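Local coordinates for protein halohydrin epoxidase A (Corynebacterium sp., PDB 4Z9F) that probably catalyses the reversible elimination of hydrogen halide from vicinal halohydrins to form epoxides, as a tetramer of Rossmann-like subunits, at residues 2-6 against 72-77; 7-11 against 40-44; 102-107 against 149-154; 121-127 against 168-172; 172-178 against 233-239. The protein carries 1 engineered substitution. All coordinates share one frame; numbering follows the deposited sequence.

Contact 1. Residues 2-6 against 72-77; sequences KIALV and AIDTIV
L5 bonds to both T75 and V77 where strands 3-6 and 73-77 run side by side, parallel neighbours in the central sheet of a Rossmann-like fold. L5 N donates to T75 O over 3.0 Å. V77 N returns a bond to L5 O at 2.7 Å. Nearer the start of the strands, D74 N meets I3 O at 2.9 Å; T75 N adds a weak bond to the same oxygen.

Paired side chains lie side by side and point the same way. L5 CD2 rests 4.2 Å from I76 CG2 on one face. On the other face, V6 CG2 lies 4.0 Å from V77 CB. V6 CG1 is opposite its own N (chi1 176°), which leaves CG2 as the branch that meets V77.

Helices bury the L5 and I76 face. T66 of helix 62-67 touches L5, and L113, A117 and L121 of helix 96-123 pack on I76. Y26 lies against A4 and T75 on the other face.

Ahead of the strand, K2 stretches its chain past D74. Its NZ stays 4.2 Å from D74 OD1, too far for a salt bridge, and a water links the two. D74 OD1 also forms a salt bridge with R226, and Y26 OH bonds D74 OD2. The T75 hydroxyl holds this carboxylate too: OG1 donates to D74 OD2 at 2.6 Å, on its anti side and 27° out of plane.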
# COMPACT_ATOMS: atom_id res chain seq x y z
N LYS C 2 26.96 18.96 -15.47
CA LYS C 2 26.56 18.20 -14.30
C LYS C 2 27.16 16.80 -14.37
O LYS C 2 27.27 16.20 -15.44
CB LYS C 2 25.04 18.13 -14.21
CG LYS C 2 24.38 19.49 -14.03
CD LYS C 2 22.87 19.40 -13.95
CE LYS C 2 22.26 20.73 -13.53
NZ LYS C 2 20.77 20.73 -13.62
N ILE C 3 27.54 16.28 -13.21
CA ILE C 3 28.12 14.94 -13.11
C ILE C 3 27.04 14.00 -12.61
O ILE C 3 26.31 14.32 -11.66
CB ILE C 3 29.33 14.92 -12.16
CG1 ILE C 3 30.24 16.13 -12.41
CG2 ILE C 3 30.08 13.61 -12.33
CD1 ILE C 3 30.67 16.29 -13.84
N ALA C 4 26.94 12.84 -13.25
CA ALA C 4 26.10 11.75 -12.78
C ALA C 4 26.94 10.50 -12.60
O ALA C 4 27.93 10.29 -13.32
CB ALA C 4 24.94 11.46 -13.75
N LEU C 5 26.58 9.71 -11.60
CA LEU C 5 27.15 8.39 -11.38
C LEU C 5 26.06 7.37 -11.66
O LEU C 5 24.94 7.51 -11.16
CB LEU C 5 27.67 8.26 -9.95
CG LEU C 5 28.02 6.84 -9.47
CD1 LEU C 5 29.17 6.24 -10.29
CD2 LEU C 5 28.35 6.84 -7.99
N VAL C 6 26.38 6.38 -12.50
CA VAL C 6 25.46 5.30 -12.85
C VAL C 6 26.17 3.98 -12.58
O VAL C 6 27.23 3.72 -13.14
CB VAL C 6 25.01 5.36 -14.32
CG1 VAL C 6 24.13 4.15 -14.67
CG2 VAL C 6 24.29 6.69 -14.62
N ALA C 72 31.24 18.21 -7.94
CA ALA C 72 30.08 17.75 -7.19
C ALA C 72 29.27 16.79 -8.03
O ALA C 72 29.18 16.94 -9.25
CB ALA C 72 29.20 18.93 -6.74
N ILE C 73 28.67 15.80 -7.36
CA ILE C 73 27.76 14.85 -8.01
C ILE C 73 26.35 15.42 -7.94
O ILE C 73 25.85 15.70 -6.84
CB ILE C 73 27.83 13.47 -7.35
CG1 ILE C 73 29.24 12.89 -7.45
CG2 ILE C 73 26.84 12.49 -8.01
CD1 ILE C 73 29.41 11.63 -6.63
N ASP C 74 25.70 15.57 -9.09
CA ASP C 74 24.33 16.06 -9.16
C ASP C 74 23.31 14.93 -9.00
O ASP C 74 22.29 15.12 -8.33
CB ASP C 74 24.10 16.79 -10.50
CG ASP C 74 22.63 17.14 -10.74
OD1 ASP C 74 22.24 18.32 -10.50
OD2 ASP C 74 21.86 16.27 -11.22
N THR C 75 23.59 13.77 -9.59
CA THR C 75 22.66 12.65 -9.58
C THR C 75 23.42 11.34 -9.48
O THR C 75 24.45 11.15 -10.14
CB THR C 75 21.79 12.65 -10.86
OG1 THR C 75 21.01 13.85 -10.90
CG2 THR C 75 20.88 11.42 -10.89
N ILE C 76 22.93 10.44 -8.63
CA ILE C 76 23.39 9.07 -8.57
C ILE C 76 22.22 8.19 -9.02
O ILE C 76 21.12 8.29 -8.46
CB ILE C 76 23.88 8.67 -7.17
CG1 ILE C 76 25.03 9.58 -6.72
CG2 ILE C 76 24.30 7.20 -7.14
CD1 ILE C 76 25.45 9.36 -5.28
N VAL C 77 22.44 7.37 -10.04
CA VAL C 77 21.51 6.32 -10.42
C VAL C 77 22.06 5.01 -9.87
O VAL C 77 23.05 4.48 -10.40
CB VAL C 77 21.30 6.23 -11.93
CG1 VAL C 77 20.39 5.05 -12.25
CG2 VAL C 77 20.68 7.51 -12.46
O HOH W 1 19.69 19.17 -11.37
O HOH W 2 27.55 17.94 -10.81

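Contact 2. Residues 7-11 against 40-44; sequences THARH and ERQRF
A9 and R10 are the middle residues of a type I beta turn from H8 to H11, and both point their CB atoms at helix segment 40-44. The backbones stay well apart: the nearest CA atoms, those of R10 and F44, are 9.2 Å from each other. Side chains bridge the gap. R10 NH1 forms a salt bridge with E40 OE1 at 2.6 Å. The oxygen meets the edge of the guanidinium, and the two flat groups are nearly coplanar, 26° apart. R10 NH1 has a second partner in S34 OG.

The turn follows strand 3-6 and leads to helix 14-23. In short-chain dehydrogenases of this Rossmann-like fold, that place holds the glycine-rich loop that binds the dinucleotide. Halohydrin dehalogenases, relatives that work without the cofactor, probably keep the topology only.

R43 brings its NH1 over one face of the R10 guanidinium, 3.5 Å from R10 NH2. The two guanidinium planes are 21° apart. These are like charges, but R43 is paired with E47 and R10 with E40, which probably offsets the repulsion. Deeper in, the F44 side chain leaves the backbone trans to N (chi1 -176°), which sends the ring into the gap. Its CZ lies 4.2 Å from A9 CB, and its CE2 lies 4.2 Å from R10 CG. C30 and F35 also touch this ring.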
# COMPACT_ATOMS: atom_id res chain seq x y z
N THR C 7 25.59 3.15 -11.72
CA THR C 7 26.19 1.86 -11.45
C THR C 7 25.69 0.83 -12.46
O THR C 7 24.68 1.04 -13.15
CB THR C 7 25.89 1.40 -10.03
OG1 THR C 7 24.47 1.31 -9.86
CG2 THR C 7 26.44 2.41 -9.03
N HIS C 8 26.42 -0.27 -12.56
CA HIS C 8 26.10 -1.39 -13.47
C HIS C 8 25.65 -0.87 -14.83
O HIS C 8 24.59 -1.24 -15.35
CB HIS C 8 25.06 -2.30 -12.83
CG HIS C 8 25.51 -2.94 -11.56
ND1 HIS C 8 26.42 -3.98 -11.53
CD2 HIS C 8 25.19 -2.69 -10.27
CE1 HIS C 8 26.62 -4.35 -10.28
NE2 HIS C 8 25.89 -3.58 -9.50
N ALA C 9 26.49 -0.01 -15.43
CA ALA C 9 26.07 0.81 -16.56
C ALA C 9 25.70 0.00 -17.80
O ALA C 9 25.04 0.54 -18.69
CB ALA C 9 27.18 1.81 -16.92
N ARG C 10 26.10 -1.26 -17.89
CA ARG C 10 25.81 -2.05 -19.08
C ARG C 10 24.57 -2.92 -18.92
O ARG C 10 24.25 -3.70 -19.83
CB ARG C 10 27.03 -2.90 -19.44
CG ARG C 10 28.26 -2.04 -19.69
CD ARG C 10 29.50 -2.87 -19.89
NE ARG C 10 29.54 -3.48 -21.21
CZ ARG C 10 30.60 -4.11 -21.70
NH1 ARG C 10 31.70 -4.21 -20.96
NH2 ARG C 10 30.56 -4.64 -22.91
N HIS C 11 23.86 -2.80 -17.80
CA HIS C 11 22.81 -3.74 -17.45
C HIS C 11 21.56 -3.00 -17.02
O HIS C 11 21.59 -1.80 -16.72
CB HIS C 11 23.29 -4.67 -16.34
CG HIS C 11 24.51 -5.45 -16.70
ND1 HIS C 11 24.46 -6.64 -17.40
CD2 HIS C 11 25.83 -5.20 -16.48
CE1 HIS C 11 25.69 -7.09 -17.59
NE2 HIS C 11 26.53 -6.24 -17.04
N GLU C 40 38.06 -2.92 -21.54
CA GLU C 40 36.62 -2.68 -21.61
C GLU C 40 36.29 -1.24 -21.25
O GLU C 40 35.41 -0.63 -21.88
CB GLU C 40 35.88 -3.66 -20.70
CG GLU C 40 36.06 -5.12 -21.08
CD GLU C 40 34.99 -5.61 -22.05
OE1 GLU C 40 33.93 -4.94 -22.13
OE2 GLU C 40 35.23 -6.64 -22.74
N ARG C 41 37.00 -0.66 -20.28
CA ARG C 41 36.83 0.75 -19.97
C ARG C 41 37.07 1.62 -21.20
O ARG C 41 36.29 2.53 -21.50
CB ARG C 41 37.76 1.18 -18.84
CG ARG C 41 37.62 0.39 -17.55
CD ARG C 41 38.22 1.14 -16.38
NE ARG C 41 39.67 1.29 -16.46
CZ ARG C 41 40.54 0.46 -15.87
NH1 ARG C 41 41.84 0.67 -15.99
NH2 ARG C 41 40.10 -0.57 -15.17
N GLN C 42 38.16 1.36 -21.94
CA GLN C 42 38.46 2.15 -23.13
C GLN C 42 37.37 2.01 -24.18
O GLN C 42 36.89 3.00 -24.74
CB GLN C 42 39.82 1.72 -23.71
CG GLN C 42 40.02 1.86 -25.23
CD GLN C 42 39.65 3.22 -25.86
OE1 GLN C 42 39.45 4.22 -25.16
NE2 GLN C 42 39.57 3.26 -27.19
N ARG C 43 36.97 0.77 -24.47
CA ARG C 43 35.96 0.55 -25.50
C ARG C 43 34.64 1.23 -25.13
O ARG C 43 34.00 1.85 -25.98
CB ARG C 43 35.76 -0.95 -25.72
CG ARG C 43 34.63 -1.29 -26.66
CD ARG C 43 34.23 -2.73 -26.50
NE ARG C 43 32.85 -2.95 -26.93
CZ ARG C 43 31.79 -2.66 -26.19
NH1 ARG C 43 31.95 -2.15 -24.97
NH2 ARG C 43 30.57 -2.89 -26.65
N PHE C 44 34.25 1.15 -23.85
CA PHE C 44 33.01 1.80 -23.41
C PHE C 44 33.08 3.31 -23.61
O PHE C 44 32.17 3.92 -24.18
CB PHE C 44 32.72 1.46 -21.95
CG PHE C 44 31.42 2.01 -21.44
CD1 PHE C 44 31.36 3.27 -20.85
CD2 PHE C 44 30.25 1.28 -21.56
CE1 PHE C 44 30.17 3.78 -20.39
CE2 PHE C 44 29.05 1.79 -21.09
CZ PHE C 44 29.01 3.04 -20.51

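Contact 3. Residues 102-107 against 149-154; sequences VFEALS and PARAAT
A150 pushes its methyl group into a hole formed by V102, F103, L106 and S107, a knobs-into-holes fit. The F103 ring lies flat against it. A150 CB is 4.2 Å from the ring centroid, a CH-pi contact over the face, somewhat toward the rim. At the far end of the ring, F103 CZ touches P149 CB. L106 closes the hole from another direction, its CB 3.7 Å from A150 CB.

L106 also reaches across to R151. The R151 chain starts away from helix 102-107 and bends at chi2 (-67°), which brings the guanidinium back to L106. The CD2 branch of L106 sits over the centre of one face of that group, 3.7 Å from R151 CZ. The polar partners of the group include Y147 OH at NH1 and D80 O at NH2. Y147 and R151 have the spacing of the tyrosine and arginine in the catalytic Ser-Tyr-Arg set of halohydrin dehalogenases; if R151 plays that part here, L106 probably lies against an active-site residue.

The two helices run roughly parallel and cross at -31°, with their axes 8.5 Å apart. In short-chain dehydrogenase tetramers this helix pair joins its copy from another subunit in a four-helix bundle. Here F103 packs on I111, and A153 on P149, of the second subunit.

Two side-chain hydroxyls each bond a backbone carbonyl of the other helix. T154 OG1 donates to L106 O at 2.6 Å, in the carbonyl plane and on a lone pair. A water bridges L106 O to R151 NH2. S107 OG donates to A150 O at 2.9 Å, meeting it from the side, 25° out of the carbonyl plane.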
# COMPACT_ATOMS: atom_id res chain seq x y z
N VAL C 102 22.07 -12.42 -3.25
CA VAL C 102 20.89 -11.66 -3.67
C VAL C 102 20.78 -10.39 -2.84
O VAL C 102 20.58 -9.29 -3.37
CB VAL C 102 19.63 -12.53 -3.57
CG1 VAL C 102 18.38 -11.66 -3.72
CG2 VAL C 102 19.68 -13.63 -4.61
N PHE C 103 20.89 -10.53 -1.52
CA PHE C 103 20.82 -9.36 -0.66
C PHE C 103 22.04 -8.47 -0.84
O PHE C 103 21.92 -7.24 -0.84
CB PHE C 103 20.67 -9.80 0.80
CG PHE C 103 19.26 -10.14 1.16
CD1 PHE C 103 18.77 -11.41 0.92
CD2 PHE C 103 18.41 -9.18 1.69
CE1 PHE C 103 17.46 -11.73 1.24
CE2 PHE C 103 17.10 -9.50 2.01
CZ PHE C 103 16.63 -10.78 1.78
N GLU C 104 23.21 -9.08 -1.04
CA GLU C 104 24.42 -8.28 -1.24
C GLU C 104 24.26 -7.35 -2.43
O GLU C 104 24.51 -6.15 -2.32
CB GLU C 104 25.63 -9.19 -1.42
CG GLU C 104 26.97 -8.45 -1.30
CD GLU C 104 27.27 -8.01 0.12
OE1 GLU C 104 27.97 -6.99 0.29
OE2 GLU C 104 26.83 -8.70 1.07
N ALA C 105 23.81 -7.89 -3.57
CA ALA C 105 23.75 -7.08 -4.79
C ALA C 105 22.59 -6.08 -4.76
O ALA C 105 22.70 -4.97 -5.29
CB ALA C 105 23.62 -7.98 -6.02
N LEU C 106 21.46 -6.46 -4.16
CA LEU C 106 20.26 -5.65 -4.29
C LEU C 106 19.95 -4.81 -3.07
O LEU C 106 19.17 -3.86 -3.18
CB LEU C 106 19.05 -6.54 -4.61
CG LEU C 106 19.28 -7.46 -5.81
CD1 LEU C 106 18.05 -8.31 -6.00
CD2 LEU C 106 19.60 -6.65 -7.07
N SER C 107 20.56 -5.11 -1.91
CA SER C 107 20.24 -4.41 -0.67
C SER C 107 21.48 -3.85 0.01
O SER C 107 21.48 -2.69 0.42
CB SER C 107 19.51 -5.35 0.28
OG SER C 107 18.46 -6.03 -0.40
N PRO C 149 12.08 -9.80 -1.58
CA PRO C 149 12.54 -9.24 -0.29
C PRO C 149 13.71 -8.27 -0.42
O PRO C 149 13.68 -7.19 0.19
CB PRO C 149 12.91 -10.49 0.51
CG PRO C 149 11.88 -11.48 0.04
CD PRO C 149 11.71 -11.22 -1.44
N ALA C 150 14.72 -8.62 -1.20
CA ALA C 150 15.88 -7.73 -1.35
C ALA C 150 15.49 -6.41 -2.02
O ALA C 150 15.96 -5.34 -1.61
CB ALA C 150 16.98 -8.45 -2.14
N ARG C 151 14.65 -6.46 -3.05
CA ARG C 151 14.17 -5.22 -3.66
C ARG C 151 13.33 -4.41 -2.68
O ARG C 151 13.44 -3.18 -2.62
CB ARG C 151 13.36 -5.51 -4.92
CG ARG C 151 14.16 -6.11 -6.08
CD ARG C 151 15.17 -5.13 -6.65
NE ARG C 151 15.70 -5.58 -7.93
CZ ARG C 151 16.68 -4.97 -8.59
NH1 ARG C 151 17.09 -5.45 -9.75
NH2 ARG C 151 17.26 -3.90 -8.07
N ALA C 152 12.45 -5.07 -1.93
CA ALA C 152 11.59 -4.33 -1.00
C ALA C 152 12.41 -3.63 0.07
O ALA C 152 12.04 -2.54 0.53
CB ALA C 152 10.55 -5.25 -0.37
N ALA C 153 13.50 -4.25 0.52
CA ALA C 153 14.36 -3.58 1.49
C ALA C 153 14.86 -2.25 0.95
O ALA C 153 14.87 -1.24 1.67
CB ALA C 153 15.54 -4.48 1.89
N THR C 154 15.25 -2.21 -0.32
CA THR C 154 15.81 -0.99 -0.89
C THR C 154 14.73 0.04 -1.21
O THR C 154 14.99 1.25 -1.15
CB THR C 154 16.63 -1.35 -2.13
OG1 THR C 154 17.69 -2.22 -1.73
CG2 THR C 154 17.22 -0.13 -2.76
O HOH W 3 17.47 -2.80 -5.39

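Contact 4. Residues 121-127 against 168-172; sequences LRAAGGA and DGILL
R122 crosses to D168 and lies against I170 on the way. Its CB is 4.1 Å from I170 CD1. CG and CD then run up to the carboxylate, and CD comes 3.2 Å from D168 OD1. There the chain bends (chi3 52°), which turns the guanidinium so that its NH2 edge reaches D168. CZ is 3.7 Å from D168 OD2, and NH2 ends in a salt bridge to D168 OD2 at 2.5 Å, a bent bond (139° at the hydrogen). The oxygen lies in the guanidinium plane, but the nitrogen meets it from above the carboxylate, whose plane is turned 66° from the guanidinium. The other terminal nitrogen, NH1, pairs with E92 of the second subunit. A water donates to both R122 O and D168 O.

The backbones meet beyond this pair. A127 N donates to G169 O at 3.0 Å, and L171 N donates to A127 O at 2.8 Å, which starts parallel pairing at A127 and I170. G126 CA slips in close to G169 O. Each side arrives from a helix that ends in a Schellman motif, with G125 closing helix 96-123 and G169 closing helix 147-165.

Strand 127-132, helix 147-165 and strand 170-177 form a beta-alpha-beta crossover of the Rossmann-like fold. I170 lies between helices: its CD1 meets L121 CB at 3.9 Å, and L165 of helix 147-165 also touches it. L121 continues the layer over the sheet onto I73 and I76 of strand 73-79 and V129 of strand 127-132.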
# COMPACT_ATOMS: atom_id res chain seq x y z
N LEU C 121 27.58 14.62 -0.62
CA LEU C 121 26.39 15.20 -1.23
C LEU C 121 25.80 16.32 -0.36
O LEU C 121 25.32 17.33 -0.89
CB LEU C 121 25.35 14.10 -1.48
CG LEU C 121 25.27 13.53 -2.90
CD1 LEU C 121 26.61 13.12 -3.41
CD2 LEU C 121 24.30 12.36 -2.94
N ARG C 122 25.83 16.16 0.96
CA ARG C 122 25.36 17.24 1.83
C ARG C 122 26.24 18.47 1.68
O ARG C 122 25.74 19.59 1.55
CB ARG C 122 25.31 16.79 3.29
CG ARG C 122 25.01 17.96 4.24
CD ARG C 122 24.30 17.52 5.50
NE ARG C 122 25.02 16.43 6.13
CZ ARG C 122 24.52 15.24 6.41
NH1 ARG C 122 25.30 14.33 6.98
NH2 ARG C 122 23.25 14.94 6.14
N ALA C 123 27.56 18.27 1.70
CA ALA C 123 28.48 19.41 1.60
C ALA C 123 28.28 20.18 0.30
O ALA C 123 28.40 21.41 0.28
CB ALA C 123 29.93 18.92 1.73
N ALA C 124 27.98 19.48 -0.79
CA ALA C 124 27.80 20.19 -2.05
C ALA C 124 26.42 20.81 -2.17
O ALA C 124 26.14 21.45 -3.19
CB ALA C 124 28.05 19.25 -3.23
N GLY C 125 25.55 20.65 -1.18
CA GLY C 125 24.24 21.27 -1.22
C GLY C 125 23.15 20.44 -1.86
O GLY C 125 22.16 21.01 -2.34
N GLY C 126 23.31 19.12 -1.91
CA GLY C 126 22.25 18.22 -2.30
C GLY C 126 22.53 17.54 -3.63
O GLY C 126 23.51 17.82 -4.33
N ALA C 127 21.61 16.64 -3.98
CA ALA C 127 21.70 15.83 -5.19
C ALA C 127 20.46 14.95 -5.29
O ALA C 127 19.63 14.95 -4.38
CB ALA C 127 22.95 14.95 -5.20
N ASP C 168 18.46 18.04 3.68
CA ASP C 168 19.76 18.39 3.11
C ASP C 168 19.69 18.66 1.61
O ASP C 168 20.73 18.93 1.00
CB ASP C 168 20.76 17.25 3.34
CG ASP C 168 21.01 16.97 4.82
OD1 ASP C 168 21.13 17.94 5.59
OD2 ASP C 168 21.09 15.78 5.19
N GLY C 169 18.51 18.58 1.00
CA GLY C 169 18.43 18.67 -0.45
C GLY C 169 18.92 17.43 -1.17
O GLY C 169 19.19 17.51 -2.38
N ILE C 170 19.06 16.31 -0.48
CA ILE C 170 19.48 15.05 -1.08
C ILE C 170 18.19 14.26 -1.30
O ILE C 170 17.61 13.75 -0.34
CB ILE C 170 20.45 14.28 -0.18
CG1 ILE C 170 21.72 15.11 0.10
CG2 ILE C 170 20.81 12.95 -0.80
CD1 ILE C 170 22.56 14.56 1.26
N LEU C 171 17.72 14.19 -2.55
CA LEU C 171 16.36 13.72 -2.86
C LEU C 171 16.39 12.29 -3.38
O LEU C 171 17.00 12.02 -4.42
CB LEU C 171 15.70 14.65 -3.88
CG LEU C 171 15.79 16.14 -3.54
CD1 LEU C 171 15.11 16.95 -4.61
CD2 LEU C 171 15.15 16.42 -2.19
N LEU C 172 15.75 11.37 -2.64
CA LEU C 172 15.80 9.95 -2.94
C LEU C 172 14.50 9.51 -3.62
O LEU C 172 13.42 10.02 -3.30
CB LEU C 172 16.02 9.13 -1.66
CG LEU C 172 17.48 8.86 -1.25
CD1 LEU C 172 18.31 10.13 -1.03
CD2 LEU C 172 17.54 7.95 -0.02
O HOH W 4 23.05 20.20 2.10

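Contact 5. Residues 172-178 against 233-239; sequences LYAIGPN and GQFFAFT
F235 lays its ring along A174 and G176, where strand 235-238 pairs in parallel with strand 172-177 at one edge of the Rossmann-like sheet of this chain. A chi1 of 168° swings CG away from N and carries the ring along the neighbouring strand. CD1 lies 4.2 Å from A174 CB, and CE1 is 3.5 Å from G176 CA, where no side chain stands in the way.

F236 goes to the other face. Its ring edge receives Y173, with Y173 CD1 3.6 Å from F236 CE1 and near the ring plane. F238 shares this face and lies alongside I175, F238 CB 3.9 Å from I175 CG2. Its ring then heads away to M216 of helix 213-224 and meets F180 edge-to-face. Q234 points away from strand 172-177; its NE2 bonds I231 O and A237 O of the third subunit.

T239 has OG1 between its N and carbonyl carbon (chi1 71°). There OG1 bonds L243 N, while CG2 sits 3.5 Å from G176 O.

Six backbone bonds join the segments. F236 N donates to A174 O at 2.8 Å, and G176 N to F236 O. In the last of the six, N178 N meets F238 O at 3.1 Å.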
# COMPACT_ATOMS: atom_id res chain seq x y z
N LEU C 172 15.75 11.37 -2.64
CA LEU C 172 15.80 9.95 -2.94
C LEU C 172 14.50 9.51 -3.62
O LEU C 172 13.42 10.02 -3.30
CB LEU C 172 16.02 9.13 -1.66
CG LEU C 172 17.48 8.86 -1.25
CD1 LEU C 172 18.31 10.13 -1.03
CD2 LEU C 172 17.54 7.95 -0.02
N TYR C 173 14.62 8.56 -4.56
CA TYR C 173 13.47 8.00 -5.26
C TYR C 173 13.75 6.54 -5.58
O TYR C 173 14.90 6.13 -5.69
CB TYR C 173 13.15 8.72 -6.58
CG TYR C 173 13.14 10.23 -6.55
CD1 TYR C 173 11.94 10.93 -6.39
CD2 TYR C 173 14.32 10.96 -6.68
CE1 TYR C 173 11.92 12.31 -6.36
CE2 TYR C 173 14.31 12.33 -6.67
CZ TYR C 173 13.11 13.01 -6.50
OH TYR C 173 13.09 14.38 -6.48
N ALA C 174 12.68 5.77 -5.74
CA ALA C 174 12.79 4.40 -6.22
C ALA C 174 11.94 4.25 -7.48
O ALA C 174 10.82 4.76 -7.55
CB ALA C 174 12.36 3.39 -5.16
N ILE C 175 12.49 3.57 -8.47
CA ILE C 175 11.75 3.21 -9.67
C ILE C 175 11.62 1.70 -9.69
O ILE C 175 12.60 0.98 -9.44
CB ILE C 175 12.44 3.73 -10.95
CG1 ILE C 175 12.61 5.25 -10.86
CG2 ILE C 175 11.61 3.35 -12.18
CD1 ILE C 175 13.36 5.87 -12.02
N GLY C 176 10.40 1.22 -9.94
CA GLY C 176 10.12 -0.20 -9.95
C GLY C 176 9.65 -0.67 -11.31
O GLY C 176 8.46 -0.66 -11.63
N PRO C 177 10.60 -1.07 -12.16
CA PRO C 177 10.26 -1.46 -13.53
C PRO C 177 9.74 -2.88 -13.62
O PRO C 177 10.08 -3.75 -12.81
CB PRO C 177 11.59 -1.32 -14.29
CG PRO C 177 12.59 -0.73 -13.31
CD PRO C 177 12.06 -1.06 -11.94
N ASN C 178 8.91 -3.10 -14.64
CA ASN C 178 8.55 -4.41 -15.18
C ASN C 178 8.11 -4.17 -16.62
O ASN C 178 7.69 -3.07 -16.98
CB ASN C 178 7.44 -5.10 -14.37
CG ASN C 178 7.41 -6.63 -14.57
OD1 ASN C 178 8.23 -7.19 -15.32
ND2 ASN C 178 6.47 -7.30 -13.90
N GLY C 233 10.93 10.85 -2.29
CA GLY C 233 10.83 9.87 -1.23
C GLY C 233 9.81 8.78 -1.43
O GLY C 233 9.43 8.10 -0.45
N GLN C 234 9.38 8.54 -2.67
CA GLN C 234 8.40 7.50 -2.95
C GLN C 234 8.87 6.62 -4.10
O GLN C 234 9.87 6.89 -4.78
CB GLN C 234 7.04 8.11 -3.29
CG GLN C 234 6.98 8.90 -4.60
CD GLN C 234 5.67 9.63 -4.78
OE1 GLN C 234 4.60 9.01 -4.80
NE2 GLN C 234 5.73 10.96 -4.90
N PHE C 235 8.12 5.55 -4.28
CA PHE C 235 8.32 4.54 -5.31
C PHE C 235 7.43 4.85 -6.52
O PHE C 235 6.25 5.20 -6.37
CB PHE C 235 7.98 3.17 -4.70
CG PHE C 235 7.86 2.02 -5.68
CD1 PHE C 235 8.91 1.12 -5.86
CD2 PHE C 235 6.66 1.79 -6.36
CE1 PHE C 235 8.77 0.02 -6.72
CE2 PHE C 235 6.53 0.72 -7.23
CZ PHE C 235 7.58 -0.18 -7.41
N PHE C 236 8.00 4.72 -7.72
CA PHE C 236 7.28 4.91 -8.98
C PHE C 236 7.28 3.60 -9.76
O PHE C 236 8.34 3.11 -10.15
CB PHE C 236 7.89 6.02 -9.84
CG PHE C 236 8.01 7.35 -9.14
CD1 PHE C 236 9.25 7.86 -8.81
CD2 PHE C 236 6.88 8.07 -8.81
CE1 PHE C 236 9.37 9.08 -8.16
CE2 PHE C 236 6.99 9.30 -8.17
CZ PHE C 236 8.24 9.80 -7.84
N ALA C 237 6.09 3.06 -10.00
CA ALA C 237 5.99 1.93 -10.92
C ALA C 237 6.31 2.38 -12.33
O ALA C 237 5.91 3.47 -12.76
CB ALA C 237 4.58 1.33 -10.87
N PHE C 238 7.04 1.55 -13.07
CA PHE C 238 7.34 1.79 -14.48
C PHE C 238 6.98 0.48 -15.18
O PHE C 238 7.86 -0.31 -15.53
CB PHE C 238 8.81 2.21 -14.69
CG PHE C 238 9.15 2.61 -16.10
CD1 PHE C 238 9.06 3.92 -16.51
CD2 PHE C 238 9.58 1.65 -17.02
CE1 PHE C 238 9.38 4.28 -17.82
CE2 PHE C 238 9.89 2.00 -18.32
CZ PHE C 238 9.80 3.32 -18.72
N THR C 239 5.68 0.24 -15.34
CA THR C 239 5.19 -1.09 -15.71
C THR C 239 4.13 -1.07 -16.80
O THR C 239 3.58 -2.14 -17.10
CB THR C 239 4.59 -1.81 -14.48
OG1 THR C 239 3.35 -1.18 -14.11
CG2 THR C 239 5.55 -1.80 -13.29

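How the contacts relate
From the N terminus, contact 1 closes a loop from the first strand to strand 73-79. Contact 2 closes a shorter loop within it and holds helix 38-47 to the turn after the first strand. The two touch, with V77 O and T7 N probably hydrogen-bonded. Contacts 3 and 4 follow and cross along the chain. Both start on helix 96-123, one in its first half and one at its end; they join it to helix 147-165 and to strand 170-177. Contact 4 also packs on contact 1 through A127 and L121. Contact 5 opens at L172, shared with contact 4, and closes the last loop at strand 235-238. Contacts 1, 4 and 5 thus bind strands of one parallel sheet.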